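Local coordinates for inulin fructotransferase (Bacillus sp. snu-7, PDB 2INV), which converts inulin by intramolecular fructosyl transfer, splitting off its terminal fructose units as a cyclic difructose dianhydride, at residues 113-118 with 122-127; 240-245 with 257-262; 395-400 with 404-409. One frame throughout, in Å; residues are numbered along the deposited sequence.

Contact 1: residues 113-118 with 122-127; sequences IRVLTS and PQAFLV
Ile-113 and Phe-125 reach for each other from opposite directions, and the methyl CD1 of Ile-113 stops at the edge of the phenyl ring, near its plane. It sits evenly before two ring carbons, 4.2 Å from both CZ and CE1 of Phe-125. The isoleucine is fully extended, which carries CD1 far enough from its own strand to touch the ring. Next along the strand, Val-115 offers a fork: its CG2 lies 3.9 Å from CB of Ala-124, with CG1 a little farther off at 4.1 Å. Both methyls thus come close to the alanine CB where the chain turns a corner, a place consistent with a small side chain. Thr-117 completes the row with its two branches doing different work. Its CG2 turns over the backbone, 3.4 Å from O of Pro-122, and also reaches Ala-124, while OG1, held between the backbone N and the carbonyl carbon (chi1 50°), donates a short 2.5 Å hydrogen bond to O of Pro-122. The hydroxyl approaches bent, at a C=O...O angle of 133°, and 25° from the carbonyl plane.

This is an early corner of the right-handed parallel beta-helix, where strands 111-115 and 123-127 belong to different faces and pair with other coils rather than with each other. Leu-69 and Leu-145, from adjoining strands, also touch Ile-113. Pro-122 has no N-H to give to O of Ser-118, so the polar tie between the segments rests on the threonine hydroxyl, and the contact is an apolar interior closed at the turn by one side-chain-to-backbone bond.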
ATOM      1  N   ILE A 113      21.735 -13.610  -3.496  1.00 13.88           N
ATOM      2  CA  ILE A 113      22.403 -13.864  -4.763  1.00 13.89           C
ATOM      3  C   ILE A 113      23.437 -12.781  -4.988  1.00 13.95           C
ATOM      4  O   ILE A 113      23.112 -11.589  -5.053  1.00 12.92           O
ATOM      5  CB  ILE A 113      21.438 -13.855  -5.968  1.00 14.67           C
ATOM      6  CG1 ILE A 113      20.557 -15.100  -5.943  1.00 14.52           C
ATOM      7  CG2 ILE A 113      22.241 -13.797  -7.268  1.00 14.58           C
ATOM      8  CD1 ILE A 113      19.587 -15.182  -7.098  1.00 14.32           C
ATOM      9  N   ARG A 114      24.690 -13.202  -5.082  1.00 13.27           N
ATOM     10  CA  ARG A 114      25.756 -12.264  -5.324  1.00 13.35           C
ATOM     11  C   ARG A 114      25.977 -12.240  -6.816  1.00 13.29           C
ATOM     12  O   ARG A 114      26.324 -13.244  -7.441  1.00 11.91           O
ATOM     13  CB  ARG A 114      26.997 -12.692  -4.573  1.00 15.82           C
ATOM     14  CG  ARG A 114      26.682 -13.253  -3.199  1.00 18.26           C
ATOM     15  CD  ARG A 114      27.805 -12.947  -2.264  1.00 21.72           C
ATOM     16  NE  ARG A 114      29.065 -13.374  -2.851  1.00 23.66           N
ATOM     17  CZ  ARG A 114      30.236 -12.808  -2.622  1.00 23.97           C
ATOM     18  NH1 ARG A 114      30.319 -11.785  -1.806  1.00 25.20           N
ATOM     19  NH2 ARG A 114      31.313 -13.265  -3.231  1.00 26.79           N
ATOM     20  N   VAL A 115      25.708 -11.068  -7.368  1.00 13.03           N
ATOM     21  CA  VAL A 115      25.816 -10.802  -8.784  1.00 13.79           C
ATOM     22  C   VAL A 115      27.277 -10.569  -9.141  1.00 13.67           C
ATOM     23  O   VAL A 115      27.865  -9.548  -8.777  1.00 13.11           O
ATOM     24  CB  VAL A 115      24.971  -9.564  -9.126  1.00 14.04           C
ATOM     25  CG1 VAL A 115      25.046  -9.257 -10.607  1.00 13.34           C
ATOM     26  CG2 VAL A 115      23.530  -9.804  -8.701  1.00 15.05           C
ATOM     27  N   LEU A 116      27.860 -11.530  -9.849  1.00 13.26           N
ATOM     28  CA  LEU A 116      29.255 -11.449 -10.261  1.00 14.01           C
ATOM     29  C   LEU A 116      29.294 -11.554 -11.783  1.00 15.00           C
ATOM     30  O   LEU A 116      30.089 -12.309 -12.351  1.00 14.19           O
ATOM     31  CB  LEU A 116      30.045 -12.601  -9.635  1.00 14.40           C
ATOM     32  CG  LEU A 116      29.867 -12.706  -8.122  1.00 14.10           C
ATOM     33  CD1 LEU A 116      30.447 -14.020  -7.624  1.00 14.73           C
ATOM     34  CD2 LEU A 116      30.544 -11.523  -7.452  1.00 13.30           C
ATOM     35  N   THR A 117      28.427 -10.790 -12.433  1.00 15.31           N
ATOM     36  CA  THR A 117      28.326 -10.805 -13.875  1.00 17.16           C
ATOM     37  C   THR A 117      29.480 -10.179 -14.632  1.00 18.37           C
ATOM     38  O   THR A 117      30.151  -9.269 -14.159  1.00 19.04           O
ATOM     39  CB  THR A 117      27.017 -10.141 -14.327  1.00 15.88           C
ATOM     40  OG1 THR A 117      26.876  -8.872 -13.680  1.00 17.34           O
ATOM     41  CG2 THR A 117      25.827 -11.020 -13.987  1.00 15.97           C
ATOM     42  N   SER A 118      29.679 -10.689 -15.840  1.00 19.76           N
ATOM     43  CA  SER A 118      30.734 -10.229 -16.737  1.00 21.85           C
ATOM     44  C   SER A 118      30.214  -9.053 -17.565  1.00 22.25           C
ATOM     45  O   SER A 118      29.010  -8.931 -17.806  1.00 21.19           O
ATOM     46  CB  SER A 118      31.143 -11.360 -17.687  1.00 23.19           C
ATOM     47  OG  SER A 118      31.625 -12.486 -16.956  1.00 26.98           O
ATOM     48  N   PRO A 122      25.826  -7.930 -18.236  1.00 19.51           N
ATOM     49  CA  PRO A 122      25.636  -7.169 -16.998  1.00 18.80           C
ATOM     50  C   PRO A 122      24.572  -7.675 -16.028  1.00 17.24           C
ATOM     51  O   PRO A 122      24.837  -7.919 -14.847  1.00 16.84           O
ATOM     52  CB  PRO A 122      25.284  -5.779 -17.514  1.00 20.25           C
ATOM     53  CG  PRO A 122      26.154  -5.658 -18.705  1.00 20.84           C
ATOM     54  CD  PRO A 122      26.015  -7.013 -19.379  1.00 19.54           C
ATOM     55  N   GLN A 123      23.363  -7.809 -16.558  1.00 16.42           N
ATOM     56  CA  GLN A 123      22.185  -8.206 -15.804  1.00 14.73           C
ATOM     57  C   GLN A 123      22.150  -9.624 -15.245  1.00 13.74           C
ATOM     58  O   GLN A 123      22.391 -10.596 -15.963  1.00 13.77           O
ATOM     59  CB  GLN A 123      20.955  -7.964 -16.676  1.00 14.82           C
ATOM     60  CG  GLN A 123      21.030  -6.657 -17.464  1.00 14.92           C
ATOM     61  CD  GLN A 123      21.535  -6.839 -18.890  1.00 15.78           C
ATOM     62  OE1 GLN A 123      22.382  -7.694 -19.166  1.00 15.73           O
ATOM     63  NE2 GLN A 123      21.026  -6.017 -19.800  1.00 15.67           N
ATOM     64  N   ALA A 124      21.824  -9.736 -13.958  1.00 12.90           N
ATOM     65  CA  ALA A 124      21.726 -11.039 -13.309  1.00 13.37           C
ATOM     66  C   ALA A 124      20.555 -11.724 -13.986  1.00 13.62           C
ATOM     67  O   ALA A 124      20.624 -12.896 -14.360  1.00 12.86           O
ATOM     68  CB  ALA A 124      21.450 -10.873 -11.813  1.00 13.17           C
ATOM     69  N   PHE A 125      19.478 -10.964 -14.148  1.00 13.36           N
ATOM     70  CA  PHE A 125      18.281 -11.455 -14.799  1.00 13.55           C
ATOM     71  C   PHE A 125      17.892 -10.526 -15.936  1.00 12.84           C
ATOM     72  O   PHE A 125      17.716  -9.320 -15.742  1.00 13.59           O
ATOM     73  CB  PHE A 125      17.128 -11.572 -13.796  1.00 12.31           C
ATOM     74  CG  PHE A 125      17.355 -12.622 -12.749  1.00 13.86           C
ATOM     75  CD1 PHE A 125      17.977 -12.311 -11.546  1.00 13.87           C
ATOM     76  CD2 PHE A 125      16.992 -13.944 -12.991  1.00 12.87           C
ATOM     77  CE1 PHE A 125      18.236 -13.305 -10.602  1.00 14.30           C
ATOM     78  CE2 PHE A 125      17.247 -14.936 -12.062  1.00 15.43           C
ATOM     79  CZ  PHE A 125      17.874 -14.613 -10.858  1.00 13.93           C
ATOM     80  N   LEU A 126      17.773 -11.099 -17.127  1.00 12.69           N
ATOM     81  CA  LEU A 126      17.385 -10.337 -18.298  1.00 12.97           C
ATOM     82  C   LEU A 126      16.160 -11.003 -18.883  1.00 13.41           C
ATOM     83  O   LEU A 126      16.225 -12.111 -19.427  1.00 12.59           O
ATOM     84  CB  LEU A 126      18.511 -10.298 -19.323  1.00 13.18           C
ATOM     85  CG  LEU A 126      18.223  -9.502 -20.601  1.00 12.75           C
ATOM     86  CD1 LEU A 126      17.817  -8.071 -20.261  1.00 14.24           C
ATOM     87  CD2 LEU A 126      19.461  -9.513 -21.475  1.00 13.54           C
ATOM     88  N   VAL A 127      15.039 -10.311 -18.734  1.00 13.10           N
ATOM     89  CA  VAL A 127      13.756 -10.785 -19.203  1.00 12.57           C
ATOM     90  C   VAL A 127      13.496 -10.236 -20.595  1.00 13.77           C
ATOM     91  O   VAL A 127      13.410  -9.021 -20.789  1.00 12.70           O
ATOM     92  CB  VAL A 127      12.657 -10.306 -18.251  1.00 13.74           C
ATOM     93  CG1 VAL A 127      11.331 -10.933 -18.613  1.00 13.63           C
ATOM     94  CG2 VAL A 127      13.051 -10.631 -16.820  1.00 13.04           C
TER

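Contact 2: residues 240-245 with 257-262; sequences EGLLVT and IEFTGC. With 2PO (phosphonate), chain H.
The methyl CD2 of Leu-242 comes against the ring of Phe-259 in the tight part of this contact, 3.6 Å from CE1 of Phe-259 and almost as near to CZ. The two side chains cross obliquely, so the methyl comes in at a slant. With CG anti to the backbone N (chi1 -178°), the leucine's forked end is projected into the interior, where one methyl of the fork comes against the phenyl. Val-244 is less closely fitted. Its CG2 stands at the ring edge, near the plane, 4.3 Å from CZ of Phe-259, and its CG1 is 4.4 Å from CD1 of Ile-257.

All four residues are buried in the interior of the parallel beta-helix, between strands 243-245 and 258-260 of successive coils. Val-267, on strand 266-268 beside strand 243-245, touches Val-244, Ile-257 and Phe-259. At the more open end, partly exposed Glu-240 forms a salt bridge with Arg-264.

The other face of strand 243-245 meets neighbouring subunits. There OG1 of Thr-245 donates a 2.6 Å hydrogen bond to O2P of the phosphonate, which is held likewise by Thr-245 of the second and third subunits. One short strand thus separates two chemistries: apolar dispersion contacts on its inner side, and on its outer side one hydroxyl, joined by those of the second and third subunits round a single anion shared by the trimer.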
ATOM      1  N   GLU A 240       2.173   6.908 -18.670  1.00 13.84           N
ATOM      2  CA  GLU A 240       0.839   7.446 -18.593  1.00 13.35           C
ATOM      3  C   GLU A 240       0.139   6.596 -17.551  1.00 12.46           C
ATOM      4  O   GLU A 240       0.269   5.375 -17.561  1.00 11.86           O
ATOM      5  CB  GLU A 240       0.180   7.305 -19.961  1.00 16.07           C
ATOM      6  CG  GLU A 240      -1.333   7.395 -19.974  1.00 17.67           C
ATOM      7  CD  GLU A 240      -1.839   8.768 -20.354  1.00 19.10           C
ATOM      8  OE1 GLU A 240      -1.081   9.533 -20.991  1.00 19.99           O
ATOM      9  OE2 GLU A 240      -3.010   9.070 -20.040  1.00 18.73           O
ATOM     10  N   GLY A 241      -0.576   7.240 -16.636  1.00 11.82           N
ATOM     11  CA  GLY A 241      -1.275   6.507 -15.593  1.00 11.64           C
ATOM     12  C   GLY A 241      -0.397   5.958 -14.478  1.00 11.21           C
ATOM     13  O   GLY A 241      -0.825   5.075 -13.729  1.00 12.02           O
ATOM     14  N   LEU A 242       0.820   6.480 -14.345  1.00 11.68           N
ATOM     15  CA  LEU A 242       1.717   6.020 -13.291  1.00 11.60           C
ATOM     16  C   LEU A 242       1.254   6.531 -11.934  1.00 12.00           C
ATOM     17  O   LEU A 242       0.960   7.714 -11.776  1.00 11.17           O
ATOM     18  CB  LEU A 242       3.148   6.494 -13.553  1.00 11.63           C
ATOM     19  CG  LEU A 242       4.251   6.070 -12.571  1.00 11.37           C
ATOM     20  CD1 LEU A 242       4.311   4.552 -12.464  1.00 10.77           C
ATOM     21  CD2 LEU A 242       5.595   6.616 -13.032  1.00 10.05           C
ATOM     22  N   LEU A 243       1.173   5.620 -10.970  1.00 11.28           N
ATOM     23  CA  LEU A 243       0.768   5.958  -9.616  1.00 12.83           C
ATOM     24  C   LEU A 243       1.979   5.680  -8.746  1.00 12.06           C
ATOM     25  O   LEU A 243       2.502   4.565  -8.729  1.00 12.89           O
ATOM     26  CB  LEU A 243      -0.385   5.064  -9.157  1.00 13.66           C
ATOM     27  CG  LEU A 243      -1.583   5.697  -8.449  1.00 16.87           C
ATOM     28  CD1 LEU A 243      -2.324   4.606  -7.692  1.00 13.63           C
ATOM     29  CD2 LEU A 243      -1.134   6.780  -7.494  1.00 16.02           C
ATOM     30  N   VAL A 244       2.438   6.700  -8.040  1.00 11.73           N
ATOM     31  CA  VAL A 244       3.574   6.534  -7.158  1.00 10.87           C
ATOM     32  C   VAL A 244       3.028   7.020  -5.829  1.00 10.76           C
ATOM     33  O   VAL A 244       2.692   8.194  -5.663  1.00 10.11           O
ATOM     34  CB  VAL A 244       4.763   7.353  -7.670  1.00 10.54           C
ATOM     35  CG1 VAL A 244       5.961   7.167  -6.758  1.00 12.21           C
ATOM     36  CG2 VAL A 244       5.111   6.891  -9.081  1.00 10.76           C
ATOM     37  N   THR A 245       2.937   6.091  -4.884  1.00 11.14           N
ATOM     38  CA  THR A 245       2.334   6.386  -3.600  1.00 11.18           C
ATOM     39  C   THR A 245       2.903   5.570  -2.433  1.00 11.11           C
ATOM     40  O   THR A 245       3.334   4.430  -2.606  1.00 11.11           O
ATOM     41  CB  THR A 245       0.830   6.103  -3.710  1.00 11.55           C
ATOM     42  OG1 THR A 245       0.395   4.594  -3.612  1.00 10.06           O
ATOM     43  CG2 THR A 245       0.086   6.781  -4.791  1.00 12.02           C
ATOM     44  N   ILE A 257      12.547  11.405  -7.635  1.00 13.04           N
ATOM     45  CA  ILE A 257      11.480  11.064  -8.557  1.00 13.82           C
ATOM     46  C   ILE A 257      11.715  11.885  -9.801  1.00 12.89           C
ATOM     47  O   ILE A 257      11.739  13.116  -9.760  1.00 12.94           O
ATOM     48  CB  ILE A 257      10.094  11.357  -7.977  1.00 14.63           C
ATOM     49  CG1 ILE A 257       9.821  10.397  -6.820  1.00 16.05           C
ATOM     50  CG2 ILE A 257       9.030  11.197  -9.064  1.00 15.59           C
ATOM     51  CD1 ILE A 257       8.539  10.668  -6.082  1.00 18.18           C
ATOM     52  N   GLU A 258      11.889  11.186 -10.914  1.00 12.65           N
ATOM     53  CA  GLU A 258      12.198  11.857 -12.156  1.00 12.60           C
ATOM     54  C   GLU A 258      11.406  11.323 -13.335  1.00 12.23           C
ATOM     55  O   GLU A 258      11.612  10.193 -13.790  1.00 11.96           O
ATOM     56  CB  GLU A 258      13.699  11.721 -12.413  1.00 14.06           C
ATOM     57  CG  GLU A 258      14.245  12.626 -13.466  1.00 14.58           C
ATOM     58  CD  GLU A 258      15.727  12.411 -13.642  1.00 17.08           C
ATOM     59  OE1 GLU A 258      16.434  12.349 -12.608  1.00 17.17           O
ATOM     60  OE2 GLU A 258      16.199  12.307 -14.799  1.00 17.69           O
ATOM     61  N   PHE A 259      10.506  12.163 -13.832  1.00 11.83           N
ATOM     62  CA  PHE A 259       9.657  11.828 -14.966  1.00 11.96           C
ATOM     63  C   PHE A 259      10.106  12.594 -16.205  1.00 12.12           C
ATOM     64  O   PHE A 259      10.345  13.792 -16.128  1.00 12.61           O
ATOM     65  CB  PHE A 259       8.210  12.279 -14.725  1.00 11.91           C
ATOM     66  CG  PHE A 259       7.467  11.523 -13.661  1.00 11.47           C
ATOM     67  CD1 PHE A 259       7.992  10.379 -13.076  1.00 10.69           C
ATOM     68  CD2 PHE A 259       6.185  11.942 -13.284  1.00 11.22           C
ATOM     69  CE1 PHE A 259       7.248   9.659 -12.131  1.00 10.10           C
ATOM     70  CE2 PHE A 259       5.448  11.234 -12.354  1.00 10.52           C
ATOM     71  CZ  PHE A 259       5.978  10.090 -11.776  1.00 11.33           C
ATOM     72  N   THR A 260      10.256  11.926 -17.338  1.00 12.38           N
ATOM     73  CA  THR A 260      10.540  12.687 -18.535  1.00 12.30           C
ATOM     74  C   THR A 260       9.408  12.394 -19.496  1.00 13.17           C
ATOM     75  O   THR A 260       9.172  11.250 -19.878  1.00 13.71           O
ATOM     76  CB  THR A 260      11.909  12.393 -19.211  1.00 12.37           C
ATOM     77  OG1 THR A 260      11.932  13.039 -20.496  1.00 13.08           O
ATOM     78  CG2 THR A 260      12.142  10.912 -19.380  1.00 12.28           C
ATOM     79  N   GLY A 261       8.686  13.452 -19.843  1.00 12.81           N
ATOM     80  CA  GLY A 261       7.577  13.340 -20.767  1.00 12.06           C
ATOM     81  C   GLY A 261       6.456  12.405 -20.347  1.00 11.97           C
ATOM     82  O   GLY A 261       5.850  11.762 -21.201  1.00 11.38           O
ATOM     83  N   CYS A 262       6.185  12.288 -19.052  1.00 12.54           N
ATOM     84  CA  CYS A 262       5.097  11.424 -18.619  1.00 12.61           C
ATOM     85  C   CYS A 262       3.855  12.303 -18.555  1.00 12.86           C
ATOM     86  O   CYS A 262       3.960  13.508 -18.308  1.00 12.65           O
ATOM     87  CB  CYS A 262       5.396  10.819 -17.245  1.00 13.72           C
ATOM     88  SG  CYS A 262       6.962   9.928 -17.162  1.00 11.95           S
TER
HETATM   89  P   2PO H1001      -1.122   4.018  -0.019  1.00 37.47           P
HETATM   90  O1P 2PO H1001      -2.467   3.271  -0.370  1.00 33.28           O
HETATM   91  O2P 2PO H1001      -0.085   3.680  -1.174  1.00 33.66           O
HETATM   92  O3P 2PO H1001      -0.611   3.855   1.373  1.00 33.59           O

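Contact 3: residues 395-400 with 404-409; sequences SQITSY and TAIRPT
Ile-406, partly exposed, packs against the buried Ile-397, and its side chain branches at CB into two arms that both find a partner. The short arm, CG2, meets CD1 of Ile-397 at 3.7 Å. The long arm leaves CB through CG1, which serves as a spacer, and extends (chi2 176°) to CD1. That terminal methyl lies 3.8 Å from CG2 of Ile-397 and also rests 4.1 Å from CB of Ser-399. The two isoleucines therefore lie antiparallel alongside each other, the short branch of each against the long branch of the other. Beta-branched residues suit both extended strands, and here each supplies a near and a far methyl.

Strands 397-399 and 405-407 are the last two of the chain, on different faces of the final coil of the right-handed parallel beta-helix. Each is hydrogen-bonded to the coil before it, 397-399 to strand 375-379 and 405-407 to strand 387-389, and Val-388 adds its side chain to the packing of Ile-397.

Nearer the turn the contact becomes polar. OG of Ser-399 and OG1 of Thr-404 are 2.9 Å apart, within hydrogen-bonding distance, and the serine hydroxyl is also bonded to O of Ser-401. These small hydroxyl residues fit where the strands draw together, at a partly exposed bend. On the outer side, Arg-407 forms salt bridges with Asp-390 of its own chain and Asp-390 of the second subunit.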
ATOM      1  N   SER A 395       6.270  38.074  -0.993  1.00 19.12           N
ATOM      2  CA  SER A 395       7.723  38.208  -1.069  1.00 18.37           C
ATOM      3  C   SER A 395       8.456  36.871  -1.022  1.00 17.68           C
ATOM      4  O   SER A 395       9.685  36.825  -1.079  1.00 17.73           O
ATOM      5  CB  SER A 395       8.234  39.138   0.034  1.00 18.65           C
ATOM      6  OG  SER A 395       8.028  38.598   1.336  1.00 19.18           O
ATOM      7  N   GLN A 396       7.698  35.783  -0.935  1.00 17.55           N
ATOM      8  CA  GLN A 396       8.288  34.453  -0.929  1.00 16.74           C
ATOM      9  C   GLN A 396       7.953  33.819  -2.277  1.00 16.94           C
ATOM     10  O   GLN A 396       8.229  32.635  -2.511  1.00 16.05           O
ATOM     11  CB  GLN A 396       7.716  33.614   0.220  1.00 17.12           C
ATOM     12  CG  GLN A 396       7.993  34.217   1.628  1.00 17.93           C
ATOM     13  CD  GLN A 396       7.328  33.461   2.764  1.00 17.45           C
ATOM     14  OE1 GLN A 396       6.134  33.135   2.704  1.00 17.66           O
ATOM     15  NE2 GLN A 396       8.098  33.191   3.817  1.00 17.95           N
ATOM     16  N   ILE A 397       7.388  34.638  -3.169  1.00 16.59           N
ATOM     17  CA  ILE A 397       6.988  34.204  -4.511  1.00 17.95           C
ATOM     18  C   ILE A 397       7.550  35.099  -5.627  1.00 17.94           C
ATOM     19  O   ILE A 397       7.325  36.317  -5.629  1.00 17.91           O
ATOM     20  CB  ILE A 397       5.452  34.206  -4.647  1.00 18.56           C
ATOM     21  CG1 ILE A 397       4.835  33.303  -3.580  1.00 19.65           C
ATOM     22  CG2 ILE A 397       5.049  33.753  -6.037  1.00 19.16           C
ATOM     23  CD1 ILE A 397       3.318  33.275  -3.596  1.00 22.14           C
ATOM     24  N   THR A 398       8.269  34.498  -6.573  1.00 18.08           N
ATOM     25  CA  THR A 398       8.821  35.251  -7.695  1.00 18.79           C
ATOM     26  C   THR A 398       8.165  34.800  -8.998  1.00 19.14           C
ATOM     27  O   THR A 398       8.279  33.639  -9.392  1.00 17.68           O
ATOM     28  CB  THR A 398      10.340  35.041  -7.851  1.00 19.28           C
ATOM     29  OG1 THR A 398      11.027  35.530  -6.693  1.00 18.19           O
ATOM     30  CG2 THR A 398      10.851  35.792  -9.084  1.00 19.33           C
ATOM     31  N   SER A 399       7.474  35.721  -9.656  1.00 19.67           N
ATOM     32  CA  SER A 399       6.827  35.419 -10.918  1.00 20.78           C
ATOM     33  C   SER A 399       7.462  36.284 -11.997  1.00 21.70           C
ATOM     34  O   SER A 399       7.348  37.511 -11.963  1.00 21.42           O
ATOM     35  CB  SER A 399       5.326  35.701 -10.834  1.00 20.58           C
ATOM     36  OG  SER A 399       4.714  35.612 -12.114  1.00 20.17           O
ATOM     37  N   TYR A 400       8.143  35.649 -12.947  1.00 22.16           N
ATOM     38  CA  TYR A 400       8.784  36.385 -14.034  1.00 24.00           C
ATOM     39  C   TYR A 400       7.837  36.469 -15.192  1.00 25.31           C
ATOM     40  O   TYR A 400       8.223  36.843 -16.305  1.00 25.94           O
ATOM     41  CB  TYR A 400      10.037  35.682 -14.509  1.00 24.01           C
ATOM     42  CG  TYR A 400      11.138  35.745 -13.510  1.00 24.45           C
ATOM     43  CD1 TYR A 400      11.606  36.968 -13.039  1.00 24.77           C
ATOM     44  CD2 TYR A 400      11.707  34.585 -13.027  1.00 25.39           C
ATOM     45  CE1 TYR A 400      12.623  37.031 -12.114  1.00 24.99           C
ATOM     46  CE2 TYR A 400      12.727  34.623 -12.095  1.00 25.24           C
ATOM     47  CZ  TYR A 400      13.180  35.850 -11.643  1.00 25.81           C
ATOM     48  OH  TYR A 400      14.196  35.894 -10.732  1.00 25.70           O
ATOM     49  N   THR A 404       0.643  35.472 -14.342  1.00 23.33           N
ATOM     50  CA  THR A 404       0.540  34.610 -13.184  1.00 21.76           C
ATOM     51  C   THR A 404      -0.463  35.189 -12.204  1.00 21.18           C
ATOM     52  O   THR A 404      -0.441  36.389 -11.903  1.00 21.31           O
ATOM     53  CB  THR A 404       1.882  34.456 -12.463  1.00 22.18           C
ATOM     54  OG1 THR A 404       2.828  33.817 -13.332  1.00 21.62           O
ATOM     55  CG2 THR A 404       1.698  33.612 -11.209  1.00 21.78           C
ATOM     56  N   ALA A 405      -1.353  34.328 -11.725  1.00 19.41           N
ATOM     57  CA  ALA A 405      -2.351  34.734 -10.750  1.00 19.08           C
ATOM     58  C   ALA A 405      -1.827  34.223  -9.414  1.00 18.54           C
ATOM     59  O   ALA A 405      -1.550  33.021  -9.267  1.00 18.58           O
ATOM     60  CB  ALA A 405      -3.690  34.109 -11.080  1.00 17.48           C
ATOM     61  N   ILE A 406      -1.682  35.134  -8.456  1.00 18.04           N
ATOM     62  CA  ILE A 406      -1.156  34.787  -7.144  1.00 18.05           C
ATOM     63  C   ILE A 406      -2.079  35.218  -6.009  1.00 17.91           C
ATOM     64  O   ILE A 406      -2.675  36.292  -6.060  1.00 18.50           O
ATOM     65  CB  ILE A 406       0.209  35.476  -6.905  1.00 18.26           C
ATOM     66  CG1 ILE A 406       1.191  35.116  -8.020  1.00 17.57           C
ATOM     67  CG2 ILE A 406       0.772  35.081  -5.541  1.00 18.21           C
ATOM     68  CD1 ILE A 406       2.523  35.831  -7.913  1.00 20.30           C
ATOM     69  N   ARG A 407      -2.190  34.375  -4.984  1.00 16.90           N
ATOM     70  CA  ARG A 407      -2.992  34.691  -3.803  1.00 17.40           C
ATOM     71  C   ARG A 407      -2.159  34.410  -2.566  1.00 18.00           C
ATOM     72  O   ARG A 407      -1.798  33.267  -2.298  1.00 17.02           O
ATOM     73  CB  ARG A 407      -4.275  33.871  -3.735  1.00 16.73           C
ATOM     74  CG  ARG A 407      -5.042  34.128  -2.426  1.00 16.82           C
ATOM     75  CD  ARG A 407      -6.368  33.393  -2.376  1.00 16.49           C
ATOM     76  NE  ARG A 407      -6.197  31.968  -2.105  1.00 16.26           N
ATOM     77  CZ  ARG A 407      -7.024  31.031  -2.554  1.00 14.59           C
ATOM     78  NH1 ARG A 407      -8.072  31.371  -3.296  1.00 15.94           N
ATOM     79  NH2 ARG A 407      -6.814  29.758  -2.257  1.00 15.20           N
ATOM     80  N   PRO A 408      -1.809  35.466  -1.822  1.00 19.78           N
ATOM     81  CA  PRO A 408      -1.007  35.337  -0.605  1.00 21.20           C
ATOM     82  C   PRO A 408      -1.516  34.355   0.440  1.00 20.85           C
ATOM     83  O   PRO A 408      -2.718  34.152   0.588  1.00 22.94           O
ATOM     84  CB  PRO A 408      -1.018  36.743  -0.041  1.00 21.88           C
ATOM     85  CG  PRO A 408      -0.983  37.585  -1.233  1.00 21.73           C
ATOM     86  CD  PRO A 408      -1.901  36.882  -2.235  1.00 20.00           C
ATOM     87  N   THR A 409      -0.587  33.722   1.147  1.00 20.52           N
ATOM     88  CA  THR A 409      -0.980  32.857   2.245  1.00 20.02           C
ATOM     89  C   THR A 409      -1.207  34.067   3.144  1.00 21.11           C
ATOM     90  O   THR A 409      -0.299  34.878   3.322  1.00 20.44           O
ATOM     91  CB  THR A 409       0.183  32.033   2.819  1.00 19.65           C
ATOM     92  OG1 THR A 409       0.691  31.141   1.822  1.00 17.44           O
ATOM     93  CG2 THR A 409      -0.304  31.213   4.007  1.00 19.25           C
TER

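The three contacts mark successive places along one beta-helix: contact 1 near its start, contact 2 near the middle and contact 3 at its C-terminal end. The centre of contact 2 is 27 Å from those of both others, and the centres of contacts 1 and 3 are 51 Å apart, so the three lie nearly in line. None touches another; the nearest atoms of contacts 1 and 2 are about 18 Å apart, those of 2 and 3 about 21 Å. The chain joining the segments of contact 2 carries Phe-250, Pro-251 and Arg-252 of a glycan pocket; the side chain of Leu-242 is about 12 Å from a bound fructose. Contacts 2 and 3 also adjoin neighbouring subunits.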